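Local coordinates for putative immunoglobulin-blocking virulence protein (Mycoplasma mycoides subsp. capri, PDB 7ADK), which probably binds host immunoglobulin and helps the mycoplasma evade antibodies, in complex with a partner lipoprotein, at residues Ser510-Leu520 and Ile549-Asp560. Numbering follows the deposited sequence.
Sequences SLKKAWSYNPL and ITFNTLAFDQED
Phe551 is sandwiched between a methyl two residues earlier in its own segment and an aromatic ring from 510-520: Ile549 CG2 lies over the centre of one face, while Tyr517 turns a ring edge toward the opposite face. This T-shaped pair has centroids 5.3 Å apart and planes at 74°; Ser516 N lies at the Phe551 edge. The same Ile549 CG2 also makes a CH-pi contact over one face of Trp515, 3.8 Å from the centroid of its five-membered ring, so one methyl serves two rings. The indole NE1 bonds to Asn509 O. Further along, Phe556 receives Pro519 CD over one face and Leu520 CD1 at its edge, and Leu554 CD2 packs beside the phenol end of Tyr517.

Asn518 shows how a buried amide is satisfied from both ends. With CG anti to the backbone N (chi1 -167°), ND2 gives a bond to Asp560 OD2 of 2.8 Å, in the amide plane and on the syn lone pair, although amide and carboxylate stand at 89°. OD2 is gripped a second time by Asp557 N, from above the carboxylate plane, and Asp560 OD1 makes a salt bridge with Arg568. Asn518 OD1 accepts from Leu520 N at 3.1 Å, closing an Asx turn.

Ala555 N to Tyr517 O, 3.0 Å, joins the short parallel strands; Thr550 N to Ser510 O, 2.9 Å, separately links the loops before them. Strands 516-517 and 553-555 begin a five-stranded parallel sheet in sequential order, and helix 567-579 packs against the face bearing Tyr517 and Leu554, an arrangement consistent with a leucine-rich-repeat-like solenoid.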
loop_
_atom_site.group_PDB
_atom_site.type_symbol
_atom_site.label_atom_id
_atom_site.label_comp_id
_atom_site.label_asym_id
_atom_site.label_seq_id
_atom_site.Cartn_x
_atom_site.Cartn_y
_atom_site.Cartn_z
ATOM N N SER A 510 -5.032 -6.621 -12.868
ATOM C CA SER A 510 -4.465 -7.029 -14.161
ATOM C C SER A 510 -3.988 -5.900 -15.074
ATOM O O SER A 510 -3.558 -6.182 -16.187
ATOM C CB SER A 510 -5.478 -7.905 -14.887
ATOM O OG SER A 510 -5.425 -9.178 -14.300
ATOM N N LEU A 511 -4.037 -4.641 -14.633
ATOM C CA LEU A 511 -3.578 -3.471 -15.396
ATOM C C LEU A 511 -2.564 -2.611 -14.615
ATOM O O LEU A 511 -2.391 -1.416 -14.853
ATOM C CB LEU A 511 -4.776 -2.714 -15.991
ATOM C CG LEU A 511 -5.690 -2.020 -14.967
ATOM C CD1 LEU A 511 -6.316 -0.788 -15.611
ATOM C CD2 LEU A 511 -6.833 -2.917 -14.492
ATOM N N LYS A 512 -1.863 -3.270 -13.692
ATOM C CA LYS A 512 -0.679 -2.806 -12.967
ATOM C C LYS A 512 0.532 -2.729 -13.916
ATOM O O LYS A 512 0.734 -3.638 -14.715
ATOM C CB LYS A 512 -0.498 -3.807 -11.816
ATOM C CG LYS A 512 0.402 -3.338 -10.678
ATOM C CD LYS A 512 0.597 -4.415 -9.596
ATOM C CE LYS A 512 -0.730 -4.962 -9.059
ATOM N NZ LYS A 512 -0.551 -5.738 -7.814
ATOM N N LYS A 513 1.330 -1.653 -13.863
ATOM C CA LYS A 513 2.436 -1.395 -14.822
ATOM C C LYS A 513 3.567 -2.421 -14.751
ATOM O O LYS A 513 4.181 -2.729 -15.765
ATOM C CB LYS A 513 2.993 0.022 -14.634
ATOM C CG LYS A 513 2.010 1.099 -15.095
ATOM C CD LYS A 513 2.607 2.488 -14.869
ATOM C CE LYS A 513 1.648 3.555 -15.390
ATOM N NZ LYS A 513 2.161 4.916 -15.147
ATOM N N ALA A 514 3.805 -2.990 -13.580
ATOM C CA ALA A 514 4.629 -4.175 -13.377
ATOM C C ALA A 514 3.877 -5.466 -13.759
ATOM O O ALA A 514 3.651 -6.317 -12.921
ATOM C CB ALA A 514 5.120 -4.182 -11.924
ATOM N N TRP A 515 3.467 -5.609 -15.011
ATOM C CA TRP A 515 3.121 -6.872 -15.665
ATOM C C TRP A 515 3.928 -6.917 -16.954
ATOM O O TRP A 515 3.800 -6.030 -17.801
ATOM C CB TRP A 515 1.621 -6.994 -15.981
ATOM C CG TRP A 515 0.746 -7.497 -14.882
ATOM C CD1 TRP A 515 -0.240 -6.806 -14.273
ATOM C CD2 TRP A 515 0.720 -8.827 -14.292
ATOM N NE1 TRP A 515 -0.815 -7.580 -13.292
ATOM C CE2 TRP A 515 -0.213 -8.813 -13.221
ATOM C CE3 TRP A 515 1.401 -10.038 -14.536
ATOM C CZ2 TRP A 515 -0.353 -9.897 -12.356
ATOM C CZ3 TRP A 515 1.209 -11.160 -13.713
ATOM C CH2 TRP A 515 0.362 -11.074 -12.602
ATOM N N SER A 516 4.745 -7.953 -17.129
ATOM C CA SER A 516 5.601 -8.095 -18.307
ATOM C C SER A 516 5.440 -9.464 -18.949
ATOM O O SER A 516 5.123 -10.436 -18.273
ATOM C CB SER A 516 7.062 -7.924 -17.932
ATOM O OG SER A 516 7.327 -6.815 -17.121
ATOM N N TYR A 517 5.752 -9.568 -20.228
ATOM C CA TYR A 517 6.012 -10.835 -20.890
ATOM C C TYR A 517 7.299 -10.708 -21.690
ATOM O O TYR A 517 7.668 -9.623 -22.142
ATOM C CB TYR A 517 4.810 -11.271 -21.738
ATOM C CG TYR A 517 4.492 -10.420 -22.953
ATOM C CD1 TYR A 517 3.792 -9.220 -22.791
ATOM C CD2 TYR A 517 4.862 -10.832 -24.244
ATOM C CE1 TYR A 517 3.444 -8.435 -23.901
ATOM C CE2 TYR A 517 4.532 -10.042 -25.359
ATOM C CZ TYR A 517 3.803 -8.850 -25.193
ATOM O OH TYR A 517 3.405 -8.133 -26.266
ATOM N N ASN A 518 7.996 -11.823 -21.864
ATOM C CA ASN A 518 9.054 -11.900 -22.856
ATOM C C ASN A 518 8.393 -12.191 -24.211
ATOM O O ASN A 518 7.722 -13.212 -24.336
ATOM C CB ASN A 518 10.081 -12.955 -22.428
ATOM C CG ASN A 518 11.358 -12.888 -23.236
ATOM O OD1 ASN A 518 11.351 -12.652 -24.425
ATOM N ND2 ASN A 518 12.488 -13.088 -22.623
ATOM N N PRO A 519 8.550 -11.356 -25.250
ATOM C CA PRO A 519 7.884 -11.618 -26.515
ATOM C C PRO A 519 8.379 -12.894 -27.202
ATOM O O PRO A 519 7.596 -13.566 -27.858
ATOM C CB PRO A 519 8.105 -10.358 -27.334
ATOM C CG PRO A 519 9.390 -9.762 -26.780
ATOM C CD PRO A 519 9.304 -10.116 -25.303
ATOM N N LEU A 520 9.616 -13.324 -26.952
ATOM C CA LEU A 520 10.156 -14.590 -27.445
ATOM C C LEU A 520 9.522 -15.824 -26.782
ATOM O O LEU A 520 9.498 -16.885 -27.389
ATOM C CB LEU A 520 11.676 -14.586 -27.242
ATOM C CG LEU A 520 12.405 -13.425 -27.933
ATOM C CD1 LEU A 520 13.831 -13.352 -27.426
ATOM C CD2 LEU A 520 12.413 -13.610 -29.442
ATOM N N ILE A 549 -4.623 -10.716 -18.333
ATOM C CA ILE A 549 -3.693 -9.623 -18.012
ATOM C C ILE A 549 -3.595 -8.639 -19.185
ATOM O O ILE A 549 -3.543 -9.042 -20.346
ATOM C CB ILE A 549 -2.312 -10.156 -17.585
ATOM C CG1 ILE A 549 -2.358 -11.005 -16.314
ATOM C CG2 ILE A 549 -1.311 -9.036 -17.334
ATOM C CD1 ILE A 549 -1.279 -12.074 -16.284
ATOM N N THR A 550 -3.523 -7.341 -18.892
ATOM C CA THR A 550 -3.085 -6.315 -19.845
ATOM C C THR A 550 -1.585 -6.111 -19.692
ATOM O O THR A 550 -1.098 -5.821 -18.600
ATOM C CB THR A 550 -3.803 -4.981 -19.616
ATOM O OG1 THR A 550 -5.162 -5.125 -19.910
ATOM C CG2 THR A 550 -3.300 -3.862 -20.516
ATOM N N PHE A 551 -0.852 -6.234 -20.793
ATOM C CA PHE A 551 0.584 -6.025 -20.822
ATOM C C PHE A 551 0.937 -4.797 -21.647
ATOM O O PHE A 551 0.713 -4.768 -22.851
ATOM C CB PHE A 551 1.255 -7.261 -21.409
ATOM C CG PHE A 551 1.059 -8.532 -20.623
ATOM C CD1 PHE A 551 1.912 -8.825 -19.555
ATOM C CD2 PHE A 551 0.055 -9.439 -20.982
ATOM C CE1 PHE A 551 1.779 -10.034 -18.863
ATOM C CE2 PHE A 551 -0.079 -10.645 -20.288
ATOM C CZ PHE A 551 0.785 -10.944 -19.230
ATOM N N ASN A 552 1.560 -3.803 -21.028
ATOM C CA ASN A 552 2.181 -2.686 -21.735
ATOM C C ASN A 552 3.724 -2.752 -21.723
ATOM O O ASN A 552 4.368 -1.843 -22.231
ATOM C CB ASN A 552 1.596 -1.366 -21.195
ATOM C CG ASN A 552 1.295 -0.371 -22.299
ATOM O OD1 ASN A 552 2.156 0.055 -23.048
ATOM N ND2 ASN A 552 0.068 0.026 -22.463
ATOM N N THR A 553 4.326 -3.817 -21.183
ATOM C CA THR A 553 5.784 -4.009 -21.064
ATOM C C THR A 553 6.256 -5.209 -21.871
ATOM O O THR A 553 5.650 -6.271 -21.806
ATOM C CB THR A 553 6.228 -4.197 -19.600
ATOM O OG1 THR A 553 5.931 -3.056 -18.860
ATOM C CG2 THR A 553 7.721 -4.420 -19.407
ATOM N N LEU A 554 7.391 -5.053 -22.553
ATOM C CA LEU A 554 8.215 -6.145 -23.055
ATOM C C LEU A 554 9.460 -6.287 -22.169
ATOM O O LEU A 554 10.212 -5.332 -22.023
ATOM C CB LEU A 554 8.612 -5.869 -24.512
ATOM C CG LEU A 554 7.464 -5.647 -25.496
ATOM C CD1 LEU A 554 8.024 -5.494 -26.899
ATOM C CD2 LEU A 554 6.493 -6.809 -25.471
ATOM N N ALA A 555 9.695 -7.467 -21.596
ATOM C CA ALA A 555 10.814 -7.737 -20.693
ATOM C C ALA A 555 11.678 -8.899 -21.196
ATOM O O ALA A 555 11.266 -10.048 -21.133
ATOM C CB ALA A 555 10.282 -8.007 -19.289
ATOM N N PHE A 556 12.888 -8.623 -21.673
ATOM C CA PHE A 556 13.828 -9.642 -22.137
ATOM C C PHE A 556 14.617 -10.269 -20.976
ATOM O O PHE A 556 14.844 -9.618 -19.957
ATOM C CB PHE A 556 14.711 -9.041 -23.229
ATOM C CG PHE A 556 13.929 -8.662 -24.470
ATOM C CD1 PHE A 556 13.708 -9.624 -25.470
ATOM C CD2 PHE A 556 13.399 -7.371 -24.621
ATOM C CE1 PHE A 556 12.983 -9.291 -26.624
ATOM C CE2 PHE A 556 12.674 -7.039 -25.776
ATOM C CZ PHE A 556 12.468 -7.996 -26.779
ATOM N N ASP A 557 15.019 -11.530 -21.110
ATOM C CA ASP A 557 15.735 -12.283 -20.077
ATOM C C ASP A 557 17.235 -12.405 -20.414
ATOM O O ASP A 557 17.681 -12.035 -21.499
ATOM C CB ASP A 557 15.029 -13.631 -19.817
ATOM C CG ASP A 557 15.224 -14.179 -18.390
ATOM O OD1 ASP A 557 16.050 -13.632 -17.623
ATOM O OD2 ASP A 557 14.528 -15.152 -18.016
ATOM N N GLN A 558 18.057 -12.875 -19.479
ATOM C CA GLN A 558 19.518 -12.835 -19.630
ATOM C C GLN A 558 20.055 -13.665 -20.800
ATOM O O GLN A 558 20.986 -13.235 -21.470
ATOM C CB GLN A 558 20.215 -13.243 -18.329
ATOM C CG GLN A 558 21.743 -13.083 -18.360
ATOM C CD GLN A 558 22.220 -11.668 -18.702
ATOM O OE1 GLN A 558 22.383 -10.800 -17.860
ATOM N NE2 GLN A 558 22.487 -11.372 -19.947
ATOM N N GLU A 559 19.457 -14.819 -21.074
ATOM C CA GLU A 559 19.804 -15.727 -22.168
ATOM C C GLU A 559 19.446 -15.198 -23.578
ATOM O O GLU A 559 19.689 -15.872 -24.579
ATOM C CB GLU A 559 19.206 -17.115 -21.873
ATOM C CG GLU A 559 17.685 -17.180 -21.610
ATOM C CD GLU A 559 17.306 -17.206 -20.114
ATOM O OE1 GLU A 559 17.907 -16.463 -19.317
ATOM O OE2 GLU A 559 16.418 -17.990 -19.720
ATOM N N ASP A 560 18.899 -13.984 -23.689
ATOM C CA ASP A 560 18.551 -13.303 -24.947
ATOM C C ASP A 560 19.650 -12.345 -25.451
ATOM O O ASP A 560 19.434 -11.605 -26.405
ATOM C CB ASP A 560 17.202 -12.577 -24.798
ATOM C CG ASP A 560 16.042 -13.439 -24.289
ATOM O OD1 ASP A 560 16.008 -14.655 -24.570
ATOM O OD2 ASP A 560 15.112 -12.887 -23.661
#